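Local structure of TqaA (Penicillium aethiopicum, 5DLK) at residues A[53-57]-A[366-370]; A[68-74]-A[408-414]; A[193-198]-A[399-403]; A[310-315]-A[361-365]. The protein probably closes the ring of a nonribosomal peptide through its terminal condensation-like domain, the part in this chain, which binds phosphopantetheine. All blocks are in the same frame, centred on the assembly; numbering follows the deposited sequence.

Contact 1 of 4, residues A[53-57]-A[366-370]; sequences PATQA and VELRD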
loop_
_atom_site.group_PDB
_atom_site.type_symbol
_atom_site.label_atom_id
_atom_site.label_comp_id
_atom_site.label_asym_id
_atom_site.label_seq_id
_atom_site.Cartn_x
_atom_site.Cartn_y
_atom_site.Cartn_z
ATOM N N PRO A 53 14.335 9.472 6.659
ATOM C CA PRO A 53 13.204 9.075 7.505
ATOM C C PRO A 53 12.294 8.139 6.721
ATOM O O PRO A 53 12.218 8.268 5.487
ATOM C CB PRO A 53 12.498 10.413 7.814
ATOM C CG PRO A 53 13.536 11.488 7.471
ATOM C CD PRO A 53 14.314 10.908 6.328
ATOM N N ALA A 54 11.658 7.198 7.414
ATOM C CA ALA A 54 10.576 6.432 6.820
ATOM C C ALA A 54 9.330 7.339 6.798
ATOM O O ALA A 54 9.148 8.154 7.698
ATOM C CB ALA A 54 10.313 5.185 7.609
ATOM N N THR A 55 8.478 7.190 5.794
ATOM C CA THR A 55 7.273 8.026 5.723
ATOM C C THR A 55 6.225 7.538 6.711
ATOM O O THR A 55 6.281 6.399 7.192
ATOM C CB THR A 55 6.656 8.014 4.328
ATOM O OG1 THR A 55 6.149 6.698 4.045
ATOM C CG2 THR A 55 7.679 8.404 3.280
ATOM N N GLN A 56 5.242 8.390 6.994
ATOM C CA GLN A 56 4.150 7.993 7.850
ATOM C C GLN A 56 3.417 6.797 7.259
ATOM O O GLN A 56 3.016 5.892 7.988
ATOM C CB GLN A 56 3.168 9.169 8.046
ATOM C CG GLN A 56 2.116 8.888 9.090
ATOM C CD GLN A 56 1.365 10.157 9.480
ATOM O OE1 GLN A 56 1.650 11.220 8.964
ATOM N NE2 GLN A 56 0.393 10.026 10.368
ATOM N N ALA A 57 3.253 6.785 5.938
ATOM C CA ALA A 57 2.552 5.665 5.295
ATOM C C ALA A 57 3.364 4.364 5.409
ATOM O O ALA A 57 2.819 3.296 5.681
ATOM C CB ALA A 57 2.256 5.984 3.828
ATOM N N VAL A 366 1.869 14.989 0.780
ATOM C CA VAL A 366 2.498 15.402 2.032
ATOM C C VAL A 366 2.086 14.521 3.212
ATOM O O VAL A 366 1.034 13.904 3.172
ATOM C CB VAL A 366 2.182 16.865 2.363
ATOM C CG1 VAL A 366 2.891 17.795 1.359
ATOM C CG2 VAL A 366 0.656 17.107 2.396
ATOM N N GLU A 367 2.915 14.489 4.256
ATOM C CA GLU A 367 2.637 13.681 5.458
ATOM C C GLU A 367 1.340 14.077 6.151
ATOM O O GLU A 367 1.119 15.262 6.376
ATOM C CB GLU A 367 3.777 13.819 6.464
ATOM C CG GLU A 367 5.126 13.357 5.917
ATOM C CD GLU A 367 5.197 11.842 5.789
ATOM O OE1 GLU A 367 5.437 11.180 6.820
ATOM O OE2 GLU A 367 5.018 11.331 4.667
ATOM N N LEU A 368 0.510 13.100 6.516
ATOM C CA LEU A 368 -0.753 13.389 7.211
ATOM C C LEU A 368 -0.549 14.223 8.482
ATOM O O LEU A 368 -1.278 15.188 8.725
ATOM C CB LEU A 368 -1.478 12.092 7.574
ATOM C CG LEU A 368 -2.855 12.240 8.231
ATOM C CD1 LEU A 368 -3.840 12.956 7.271
ATOM C CD2 LEU A 368 -3.402 10.894 8.666
ATOM N N ARG A 369 0.446 13.854 9.295
ATOM C CA ARG A 369 0.712 14.614 10.514
ATOM C C ARG A 369 1.140 16.050 10.209
ATOM O O ARG A 369 0.947 16.929 11.048
ATOM C CB ARG A 369 1.770 13.906 11.393
ATOM C CG ARG A 369 3.159 13.748 10.788
ATOM C CD ARG A 369 4.163 13.264 11.856
ATOM N NE ARG A 369 3.716 12.085 12.609
ATOM C CZ ARG A 369 3.985 10.818 12.266
ATOM N NH1 ARG A 369 4.688 10.555 11.174
ATOM N NH2 ARG A 369 3.546 9.813 13.018
ATOM N N ASP A 370 1.702 16.292 9.025
ATOM C CA ASP A 370 2.050 17.651 8.608
ATOM C C ASP A 370 0.797 18.399 8.158
ATOM O O ASP A 370 0.652 19.587 8.420
ATOM C CB ASP A 370 3.073 17.664 7.473
ATOM C CG ASP A 370 4.462 17.222 7.926
ATOM O OD1 ASP A 370 4.678 17.075 9.147
ATOM O OD2 ASP A 370 5.321 17.032 7.045
HETATM O O HOH W 1 3.307 9.250 4.344
#
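Q56 reaches from the first turn of helix 56-63 to the start of helix 368-375, and its side chain finds a partner at each step. CB lies 3.3 Å from OE1 of E367, the same oxygen that accepts the backbone N-H of Q56 on its syn lone pair (Q56 N to E367 OE1, 2.8 Å). With CG turned opposite the backbone N (chi1 -171°) and the chain extended from there, CG passes 3.7 Å from NH1 of R369. CD then settles over one face of that guanidinium, toward its rim, the amide and guanidinium planes being 18° apart. At the tip, Q56 OE1 takes the backbone N-H of R369 on a lone pair in the carbonyl plane, at 2.9 Å from R369 N, and also packs against CB of L368. With an alanine here, the R369 N-H would probably lose its acceptor and the guanidinium the amide stacked on it. R369 is held further by a salt bridge to E381. E367 OE2 pairs with R215 and, through a water, with the backbone N of A57, so the carboxylate serves the start of helix 56-63 twice. T55 and E367 occupy the N-cap positions of the two helices. Two helix starts thus meet, Q56 and the N-cap residue E367 each giving a side-chain oxygen to a backbone N-H of the other helix, within the two-lobed condensation-domain fold.

Contact 2 of 4, residues A[68-74]-A[408-414]; sequences HSYNWTI and VQYSKFA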
loop_
_atom_site.group_PDB
_atom_site.type_symbol
_atom_site.label_atom_id
_atom_site.label_comp_id
_atom_site.label_asym_id
_atom_site.label_seq_id
_atom_site.Cartn_x
_atom_site.Cartn_y
_atom_site.Cartn_z
ATOM N N HIS A 68 4.309 -9.728 2.930
ATOM C CA HIS A 68 3.827 -10.596 1.863
ATOM C C HIS A 68 4.898 -11.568 1.416
ATOM O O HIS A 68 6.087 -11.252 1.453
ATOM C CB HIS A 68 3.397 -9.788 0.643
ATOM C CG HIS A 68 2.052 -9.143 0.790
ATOM N ND1 HIS A 68 1.798 -8.157 1.718
ATOM C CD2 HIS A 68 0.888 -9.357 0.134
ATOM C CE1 HIS A 68 0.529 -7.791 1.628
ATOM N NE2 HIS A 68 -0.042 -8.494 0.665
ATOM N N SER A 69 4.450 -12.741 0.985
ATOM C CA SER A 69 5.283 -13.666 0.223
ATOM C C SER A 69 4.644 -13.810 -1.143
ATOM O O SER A 69 3.552 -14.375 -1.260
ATOM C CB SER A 69 5.378 -15.029 0.916
ATOM O OG SER A 69 6.219 -15.900 0.167
ATOM N N TYR A 70 5.314 -13.303 -2.175
ATOM C CA TYR A 70 4.818 -13.435 -3.533
ATOM C C TYR A 70 5.425 -14.701 -4.150
ATOM O O TYR A 70 6.640 -14.804 -4.283
ATOM C CB TYR A 70 5.158 -12.203 -4.362
ATOM C CG TYR A 70 4.335 -10.996 -3.955
ATOM C CD1 TYR A 70 2.959 -10.996 -4.134
ATOM C CD2 TYR A 70 4.929 -9.871 -3.392
ATOM C CE1 TYR A 70 2.190 -9.908 -3.760
ATOM C CE2 TYR A 70 4.162 -8.765 -3.019
ATOM C CZ TYR A 70 2.791 -8.801 -3.208
ATOM O OH TYR A 70 1.996 -7.719 -2.858
ATOM N N ASN A 71 4.558 -15.635 -4.518
ATOM C CA ASN A 71 4.974 -17.013 -4.804
ATOM C C ASN A 71 4.761 -17.389 -6.259
ATOM O O ASN A 71 3.657 -17.267 -6.784
ATOM C CB ASN A 71 4.203 -17.985 -3.926
ATOM C CG ASN A 71 4.296 -17.638 -2.467
ATOM O OD1 ASN A 71 5.292 -17.072 -2.018
ATOM N ND2 ASN A 71 3.249 -17.968 -1.712
ATOM N N TRP A 72 5.818 -17.867 -6.903
ATOM C CA TRP A 72 5.748 -18.228 -8.305
ATOM C C TRP A 72 6.044 -19.710 -8.487
ATOM O O TRP A 72 7.166 -20.138 -8.253
ATOM C CB TRP A 72 6.735 -17.399 -9.107
ATOM C CG TRP A 72 6.431 -15.929 -9.048
ATOM C CD1 TRP A 72 7.046 -14.988 -8.270
ATOM C CD2 TRP A 72 5.408 -15.254 -9.774
ATOM N NE1 TRP A 72 6.475 -13.752 -8.487
ATOM C CE2 TRP A 72 5.466 -13.891 -9.408
ATOM C CE3 TRP A 72 4.451 -15.665 -10.710
ATOM C CZ2 TRP A 72 4.613 -12.939 -9.956
ATOM C CZ3 TRP A 72 3.598 -14.714 -11.245
ATOM C CH2 TRP A 72 3.683 -13.369 -10.862
ATOM N N THR A 73 5.044 -20.479 -8.899
ATOM C CA THR A 73 5.243 -21.905 -9.149
ATOM C C THR A 73 5.625 -22.076 -10.612
ATOM O O THR A 73 4.844 -21.752 -11.506
ATOM C CB THR A 73 3.988 -22.732 -8.830
ATOM O OG1 THR A 73 3.584 -22.494 -7.479
ATOM C CG2 THR A 73 4.265 -24.232 -9.007
ATOM N N ILE A 74 6.833 -22.584 -10.840
ATOM C CA ILE A 74 7.422 -22.660 -12.173
ATOM C C ILE A 74 7.560 -24.128 -12.588
ATOM O O ILE A 74 8.203 -24.901 -11.888
ATOM C CB ILE A 74 8.801 -21.990 -12.212
ATOM C CG1 ILE A 74 8.727 -20.553 -11.666
ATOM C CG2 ILE A 74 9.356 -21.985 -13.631
ATOM C CD1 ILE A 74 10.082 -19.896 -11.485
ATOM N N VAL A 408 4.231 -20.646 -15.517
ATOM C CA VAL A 408 4.460 -19.920 -14.275
ATOM C C VAL A 408 3.125 -19.476 -13.677
ATOM O O VAL A 408 2.337 -18.811 -14.345
ATOM C CB VAL A 408 5.370 -18.692 -14.494
ATOM C CG1 VAL A 408 5.610 -17.981 -13.182
ATOM C CG2 VAL A 408 6.701 -19.108 -15.127
ATOM N N GLN A 409 2.876 -19.857 -12.424
ATOM C CA GLN A 409 1.614 -19.542 -11.754
ATOM C C GLN A 409 1.834 -18.705 -10.495
ATOM O O GLN A 409 2.749 -18.969 -9.711
ATOM C CB GLN A 409 0.866 -20.831 -11.403
ATOM C CG GLN A 409 0.203 -21.509 -12.601
ATOM C CD GLN A 409 -1.003 -20.732 -13.111
ATOM O OE1 GLN A 409 -0.986 -20.188 -14.216
ATOM N NE2 GLN A 409 -2.061 -20.682 -12.302
ATOM N N TYR A 410 0.974 -17.708 -10.303
ATOM C CA TYR A 410 1.067 -16.784 -9.174
ATOM C C TYR A 410 0.207 -17.204 -7.992
ATOM O O TYR A 410 -0.902 -17.689 -8.169
ATOM C CB TYR A 410 0.643 -15.378 -9.621
ATOM C CG TYR A 410 0.415 -14.380 -8.498
ATOM C CD1 TYR A 410 1.453 -13.578 -8.048
ATOM C CD2 TYR A 410 -0.846 -14.217 -7.913
ATOM C CE1 TYR A 410 1.257 -12.645 -7.041
ATOM C CE2 TYR A 410 -1.049 -13.283 -6.892
ATOM C CZ TYR A 410 0.010 -12.502 -6.468
ATOM O OH TYR A 410 -0.154 -11.583 -5.464
ATOM N N SER A 411 0.724 -16.995 -6.787
ATOM C CA SER A 411 -0.074 -17.082 -5.572
ATOM C C SER A 411 0.646 -16.280 -4.489
ATOM O O SER A 411 1.756 -15.817 -4.709
ATOM C CB SER A 411 -0.287 -18.541 -5.144
ATOM O OG SER A 411 0.927 -19.137 -4.745
ATOM N N LYS A 412 0.038 -16.112 -3.317
ATOM C CA LYS A 412 0.725 -15.336 -2.283
ATOM C C LYS A 412 0.312 -15.732 -0.886
ATOM O O LYS A 412 -0.751 -16.341 -0.680
ATOM C CB LYS A 412 0.478 -13.829 -2.493
ATOM C CG LYS A 412 -0.978 -13.418 -2.265
ATOM C CD LYS A 412 -1.155 -11.913 -2.343
ATOM C CE LYS A 412 -2.642 -11.541 -2.259
ATOM N NZ LYS A 412 -3.244 -12.129 -1.054
ATOM N N PHE A 413 1.181 -15.422 0.070
ATOM C CA PHE A 413 0.836 -15.438 1.477
ATOM C C PHE A 413 0.847 -13.962 1.905
ATOM O O PHE A 413 1.645 -13.181 1.386
ATOM C CB PHE A 413 1.830 -16.207 2.338
ATOM C CG PHE A 413 2.176 -17.591 1.839
ATOM C CD1 PHE A 413 1.217 -18.432 1.306
ATOM C CD2 PHE A 413 3.493 -18.042 1.925
ATOM C CE1 PHE A 413 1.567 -19.721 0.870
ATOM C CE2 PHE A 413 3.844 -19.319 1.484
ATOM C CZ PHE A 413 2.882 -20.149 0.960
ATOM N N ALA A 414 0.013 -13.596 2.871
ATOM C CA ALA A 414 -0.027 -12.198 3.314
ATOM C C ALA A 414 -0.465 -12.047 4.779
ATOM O O ALA A 414 -1.336 -12.774 5.267
ATOM C CB ALA A 414 -0.947 -11.393 2.396
HETATM O O HOH W 2 1.024 -19.745 -2.324
HETATM O O HOH W 3 2.181 -20.198 -7.076
#
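W72 and Y410 fit together as a T-shaped pair across antiparallel strands 67-75 and 407-415, the latter outermost in a five-stranded sheet: the Y410 ring edge points at the six-membered ring of W72, centroids 5.3 Å apart and planes at 62°. Y410 CB presses against W72 CZ3 at 3.4 Å, and V408 CG1 fills the next hollow, against W72 CE3. Y410, its CG swung opposite the backbone N (chi1 168°), lies beside Y70 and sets its hydroxyl at the ring edge, by Y70 CE1. Farther along, the A414 methyl is a small knob over the H68 ring, CB 3.7 Å from the centroid. A serine in place of W72 would probably leave the Y410 edge without a face to meet and open a gap beside V408. On the other face, N71 ND2 sits over the middle of the F413 ring, 3.3 Å above its plane, while N71 OD1 accepts from S69 OG. One water joins N71 ND2 to S411 OG, another T73 OG1, S411 OG and Q409 O. Paired backbone bonds stitch S69-F413, N71-S411 and T73-Q409. The chemistry is thus mainly aromatic and aliphatic on the W72 side, where F190 joins W72 and Y70; on the N71 side, hydroxyls and waters lie beside the F413 ring, and one amide N-H goes to water while the other points roughly at that ring, probably a favourable N-H...pi contact.

Contact 3 of 4, residues A[193-198]-A[399-403]; sequences FAAIYN and LPLRG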
loop_
_atom_site.group_PDB
_atom_site.type_symbol
_atom_site.label_atom_id
_atom_site.label_comp_id
_atom_site.label_asym_id
_atom_site.label_seq_id
_atom_site.Cartn_x
_atom_site.Cartn_y
_atom_site.Cartn_z
ATOM N N PHE A 193 11.814 -8.344 -13.040
ATOM C CA PHE A 193 12.391 -9.667 -12.773
ATOM C C PHE A 193 12.418 -10.500 -14.057
ATOM O O PHE A 193 13.461 -11.023 -14.450
ATOM C CB PHE A 193 11.607 -10.416 -11.681
ATOM C CG PHE A 193 12.263 -11.705 -11.240
ATOM C CD1 PHE A 193 12.132 -12.866 -11.997
ATOM C CD2 PHE A 193 12.986 -11.763 -10.057
ATOM C CE1 PHE A 193 12.731 -14.049 -11.595
ATOM C CE2 PHE A 193 13.583 -12.948 -9.645
ATOM C CZ PHE A 193 13.454 -14.091 -10.419
ATOM N N ALA A 194 11.269 -10.604 -14.709
ATOM C CA ALA A 194 11.156 -11.394 -15.926
ATOM C C ALA A 194 12.104 -10.877 -17.005
ATOM O O ALA A 194 12.794 -11.664 -17.658
ATOM C CB ALA A 194 9.737 -11.392 -16.422
ATOM N N ALA A 195 12.151 -9.559 -17.175
ATOM C CA ALA A 195 13.012 -8.943 -18.178
ATOM C C ALA A 195 14.489 -9.233 -17.918
ATOM O O ALA A 195 15.253 -9.474 -18.855
ATOM C CB ALA A 195 12.769 -7.427 -18.234
ATOM N N ILE A 196 14.889 -9.225 -16.649
ATOM C CA ILE A 196 16.279 -9.487 -16.300
ATOM C C ILE A 196 16.613 -10.952 -16.565
ATOM O O ILE A 196 17.659 -11.262 -17.145
ATOM C CB ILE A 196 16.579 -9.141 -14.838
ATOM C CG1 ILE A 196 16.522 -7.624 -14.636
ATOM C CG2 ILE A 196 17.945 -9.689 -14.422
ATOM C CD1 ILE A 196 16.550 -7.204 -13.180
ATOM N N TYR A 197 15.713 -11.847 -16.161
ATOM C CA TYR A 197 15.864 -13.267 -16.461
ATOM C C TYR A 197 15.892 -13.513 -17.976
ATOM O O TYR A 197 16.706 -14.297 -18.471
ATOM C CB TYR A 197 14.733 -14.069 -15.814
ATOM C CG TYR A 197 14.800 -15.560 -16.073
ATOM C CD1 TYR A 197 15.502 -16.399 -15.219
ATOM C CD2 TYR A 197 14.157 -16.125 -17.166
ATOM C CE1 TYR A 197 15.564 -17.764 -15.446
ATOM C CE2 TYR A 197 14.214 -17.485 -17.402
ATOM C CZ TYR A 197 14.918 -18.300 -16.538
ATOM O OH TYR A 197 14.978 -19.654 -16.770
ATOM N N ASN A 198 15.000 -12.845 -18.702
ATOM C CA ASN A 198 14.907 -13.002 -20.157
ATOM C C ASN A 198 16.015 -12.271 -20.905
ATOM O O ASN A 198 16.058 -12.289 -22.138
ATOM C CB ASN A 198 13.563 -12.500 -20.669
ATOM C CG ASN A 198 12.412 -13.350 -20.218
ATOM O OD1 ASN A 198 12.587 -14.506 -19.837
ATOM N ND2 ASN A 198 11.212 -12.782 -20.262
ATOM N N LEU A 399 4.579 -13.511 -14.486
ATOM C CA LEU A 399 6.035 -13.520 -14.537
ATOM C C LEU A 399 6.421 -14.291 -15.787
ATOM O O LEU A 399 6.670 -15.495 -15.724
ATOM C CB LEU A 399 6.628 -14.172 -13.285
ATOM C CG LEU A 399 8.109 -13.960 -12.983
ATOM C CD1 LEU A 399 8.328 -12.573 -12.406
ATOM C CD2 LEU A 399 8.628 -15.031 -12.037
ATOM N N PRO A 400 6.429 -13.604 -16.936
ATOM C CA PRO A 400 6.581 -14.253 -18.242
ATOM C C PRO A 400 8.017 -14.703 -18.537
ATOM O O PRO A 400 8.667 -14.158 -19.435
ATOM C CB PRO A 400 6.130 -13.160 -19.219
ATOM C CG PRO A 400 6.469 -11.877 -18.520
ATOM C CD PRO A 400 6.244 -12.145 -17.055
ATOM N N LEU A 401 8.503 -15.693 -17.792
ATOM C CA LEU A 401 9.844 -16.234 -18.025
ATOM C C LEU A 401 9.909 -16.956 -19.378
ATOM O O LEU A 401 9.020 -17.741 -19.711
ATOM C CB LEU A 401 10.249 -17.186 -16.893
ATOM C CG LEU A 401 10.188 -16.619 -15.469
ATOM C CD1 LEU A 401 10.792 -17.589 -14.452
ATOM C CD2 LEU A 401 10.872 -15.259 -15.408
ATOM N N ARG A 402 10.958 -16.679 -20.149
ATOM C CA ARG A 402 11.127 -17.265 -21.482
ATOM C C ARG A 402 11.585 -18.724 -21.391
ATOM O O ARG A 402 12.438 -19.063 -20.574
ATOM C CB ARG A 402 12.129 -16.434 -22.297
ATOM C CG ARG A 402 12.179 -16.709 -23.806
ATOM C CD ARG A 402 10.891 -17.347 -24.329
ATOM N NE ARG A 402 11.109 -18.104 -25.561
ATOM C CZ ARG A 402 10.233 -18.959 -26.086
ATOM N NH1 ARG A 402 9.069 -19.187 -25.486
ATOM N NH2 ARG A 402 10.529 -19.599 -27.211
ATOM N N GLY A 403 11.003 -19.576 -22.231
ATOM C CA GLY A 403 11.369 -20.979 -22.306
ATOM C C GLY A 403 10.344 -21.766 -23.106
ATOM O O GLY A 403 9.164 -21.424 -23.100
HETATM O O HOH W 4 14.325 -20.372 -19.263
#
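N198 faces the 399-403 loop with CG opposite its own carbonyl carbon (chi1 -68°), which brings both ends of its amide to the backbone around L401. F193 and Y197 instead carry CG opposite the backbone N, dropping their rings on the side where L399 and L401 approach. N198 ND2 donates to P400 O at 3.0 Å, nearly straight at 174° and with the oxygen in the amide plane. N198 OD1 accepts the backbone N-H of R402 at 2.7 Å. One amide therefore grips the backbone before and after L401, the last residue of the inverse gamma turn centred on P400. Beneath this grip the packing is apolar: P400 CD rests on the A194 methyl group (CB to CD, 3.6 Å), L401 CD2 lies 3.8 Å from Y197 CD2, and L399 CD1 reaches F193 CD1. The Y197 hydroxyl donates to a water that in turn donates to R402 O, and accepts the backbone N-H of N80. The contact thus fixes the loop between strands 386-390 and 407-415 against the end of helix 186-197. Helix 81-94 packs on F193 and Y197, and strand 67-75 meets L399 through W72 and L401 through I74.

Contact 4 of 4, residues A[310-315]-A[361-365]; sequences VNGRNL and LSHEH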
loop_
_atom_site.group_PDB
_atom_site.type_symbol
_atom_site.label_atom_id
_atom_site.label_comp_id
_atom_site.label_asym_id
_atom_site.label_seq_id
_atom_site.Cartn_x
_atom_site.Cartn_y
_atom_site.Cartn_z
ATOM N N VAL A 310 -4.752 7.502 -1.527
ATOM C CA VAL A 310 -4.378 8.100 -2.797
ATOM C C VAL A 310 -3.059 7.479 -3.237
ATOM O O VAL A 310 -2.303 6.967 -2.403
ATOM C CB VAL A 310 -4.243 9.650 -2.691
ATOM C CG1 VAL A 310 -5.638 10.265 -2.312
ATOM C CG2 VAL A 310 -3.168 10.031 -1.667
ATOM N N ASN A 311 -2.757 7.509 -4.532
ATOM C CA ASN A 311 -1.592 6.743 -4.974
ATOM C C ASN A 311 -0.266 7.501 -4.831
ATOM O O ASN A 311 0.807 6.886 -4.852
ATOM C CB ASN A 311 -1.784 6.243 -6.420
ATOM C CG ASN A 311 -1.946 7.372 -7.433
ATOM O OD1 ASN A 311 -1.298 8.417 -7.347
ATOM N ND2 ASN A 311 -2.813 7.152 -8.412
ATOM N N GLY A 312 -0.335 8.820 -4.637
ATOM C CA GLY A 312 0.857 9.608 -4.344
ATOM C C GLY A 312 1.813 9.758 -5.522
ATOM O O GLY A 312 2.995 10.077 -5.343
ATOM N N ARG A 313 1.306 9.545 -6.728
ATOM C CA ARG A 313 2.165 9.566 -7.908
ATOM C C ARG A 313 1.767 10.669 -8.866
ATOM O O ARG A 313 1.883 10.537 -10.084
ATOM C CB ARG A 313 2.129 8.199 -8.585
ATOM C CG ARG A 313 2.548 7.130 -7.571
ATOM C CD ARG A 313 2.677 5.716 -8.108
ATOM N NE ARG A 313 4.020 5.481 -8.614
ATOM C CZ ARG A 313 4.971 4.753 -8.029
ATOM N NH1 ARG A 313 4.780 4.115 -6.880
ATOM N NH2 ARG A 313 6.133 4.660 -8.633
ATOM N N ASN A 314 1.291 11.769 -8.303
ATOM C CA ASN A 314 0.948 12.915 -9.125
ATOM C C ASN A 314 2.011 13.999 -9.040
ATOM O O ASN A 314 1.871 15.060 -9.632
ATOM C CB ASN A 314 -0.432 13.441 -8.729
ATOM C CG ASN A 314 -1.533 12.428 -9.029
ATOM O OD1 ASN A 314 -2.000 12.330 -10.162
ATOM N ND2 ASN A 314 -1.923 11.643 -8.020
ATOM N N LEU A 315 3.087 13.718 -8.319
ATOM C CA LEU A 315 4.257 14.595 -8.312
ATOM C C LEU A 315 4.966 14.602 -9.663
ATOM O O LEU A 315 5.225 13.548 -10.239
ATOM C CB LEU A 315 5.250 14.157 -7.237
ATOM C CG LEU A 315 5.129 14.732 -5.832
ATOM C CD1 LEU A 315 6.267 14.193 -4.985
ATOM C CD2 LEU A 315 5.172 16.248 -5.865
ATOM N N LEU A 361 -5.173 16.722 -5.813
ATOM C CA LEU A 361 -4.174 15.912 -6.517
ATOM C C LEU A 361 -2.747 16.437 -6.390
ATOM O O LEU A 361 -1.831 15.660 -6.122
ATOM C CB LEU A 361 -4.535 15.791 -7.992
ATOM C CG LEU A 361 -5.619 14.758 -8.281
ATOM C CD1 LEU A 361 -6.148 14.936 -9.701
ATOM C CD2 LEU A 361 -5.076 13.344 -8.052
ATOM N N SER A 362 -2.557 17.747 -6.563
ATOM C CA SER A 362 -1.208 18.308 -6.482
ATOM C C SER A 362 -0.739 18.488 -5.034
ATOM O O SER A 362 0.399 18.912 -4.789
ATOM C CB SER A 362 -1.124 19.642 -7.248
ATOM O OG SER A 362 -1.977 20.630 -6.708
ATOM N N HIS A 363 -1.587 18.116 -4.078
ATOM C CA HIS A 363 -1.296 18.353 -2.664
ATOM C C HIS A 363 -1.338 17.084 -1.816
ATOM O O HIS A 363 -1.129 17.131 -0.603
ATOM C CB HIS A 363 -2.297 19.371 -2.105
ATOM C CG HIS A 363 -2.420 20.607 -2.948
ATOM N ND1 HIS A 363 -1.369 21.476 -3.148
ATOM C CD2 HIS A 363 -3.472 21.122 -3.628
ATOM C CE1 HIS A 363 -1.766 22.471 -3.925
ATOM N NE2 HIS A 363 -3.042 22.282 -4.229
ATOM N N GLU A 364 -1.601 15.955 -2.463
ATOM C CA GLU A 364 -1.952 14.725 -1.754
ATOM C C GLU A 364 -0.744 13.939 -1.218
ATOM O O GLU A 364 -0.908 12.925 -0.528
ATOM C CB GLU A 364 -2.760 13.821 -2.690
ATOM C CG GLU A 364 -1.884 13.242 -3.787
ATOM C CD GLU A 364 -2.585 12.252 -4.696
ATOM O OE1 GLU A 364 -3.839 12.290 -4.822
ATOM O OE2 GLU A 364 -1.851 11.439 -5.310
ATOM N N HIS A 365 0.460 14.412 -1.536
ATOM C CA HIS A 365 1.695 13.687 -1.278
ATOM C C HIS A 365 2.362 13.983 0.065
ATOM O O HIS A 365 3.338 13.316 0.444
ATOM C CB HIS A 365 2.690 14.017 -2.394
ATOM C CG HIS A 365 3.001 15.476 -2.479
ATOM N ND1 HIS A 365 2.224 16.360 -3.199
ATOM C CD2 HIS A 365 3.980 16.214 -1.900
ATOM C CE1 HIS A 365 2.718 17.581 -3.066
ATOM N NE2 HIS A 365 3.785 17.518 -2.283
HETATM O O HOH W 5 -4.187 10.171 -6.328
HETATM O O HOH W 6 2.093 17.295 -7.222
#
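The 310-315 segment begins the loop between strands 303-310 and 329-336, which probably corresponds to the floor loop of condensation domains, and it includes N311 of the phosphopantetheine site. E364, from the loop ahead of helix 368-375, is pinned against it. The chain of E364 is extended beyond CG (chi2 176°), which carries the buried carboxylate alongside V310, in the opposite direction, until OE1 lies 3.4 Å from V310 CB. N314 ND2 donates to E364 OE2 at 2.7 Å, coming from above the carboxylate plane, with the amide and carboxylate planes 79° apart. The backbone N of G312 adds a second, weak bond to that oxygen at 3.1 Å, and a water donates to E364 OE1. Two N-H groups thus converge on OE2, which would probably help to stabilise its negative charge. L361 CD2 packs on the N314 amide, 3.6 Å from ND2. G312 itself, at positive phi, belongs to an Asx turn in which N311 OD1 accepts the backbone N-H of R313 at 2.9 Å. R313 points away to the backbone oxygens of L323 and I320 and to D182, next to the phosphopantetheine-binding G183. Y357, another residue of that site, touches both V310 and E364. At the far end, L315 CD2 sits over the centre of the H365 ring in a CH-pi contact, 3.9 Å from the ring centroid and only 5° off its normal.

Overall arrangement
Along the chain, contact 4 is nested inside the loops closed by the other three, contact 3 inside that closed by contact 2, and contact 1 alternates with contacts 2 and 3. Contacts 1 and 4, with centres about 13 Å apart, adjoin at residues 365 and 366. Contacts 2 and 3, with centres about 15 Å apart, touch where W72 and V408 pack on L399. Strand 407-415, from the later half of the chain, extends the earlier half's sheet, so contacts 2 and 3 join the halves, consistent with the condensation-domain crossover. The centres of contacts 1 and 2 lie about 30 Å apart. Contact 4 holds part of the phosphopantetheine site; contacts 1 and 3 lie away from it.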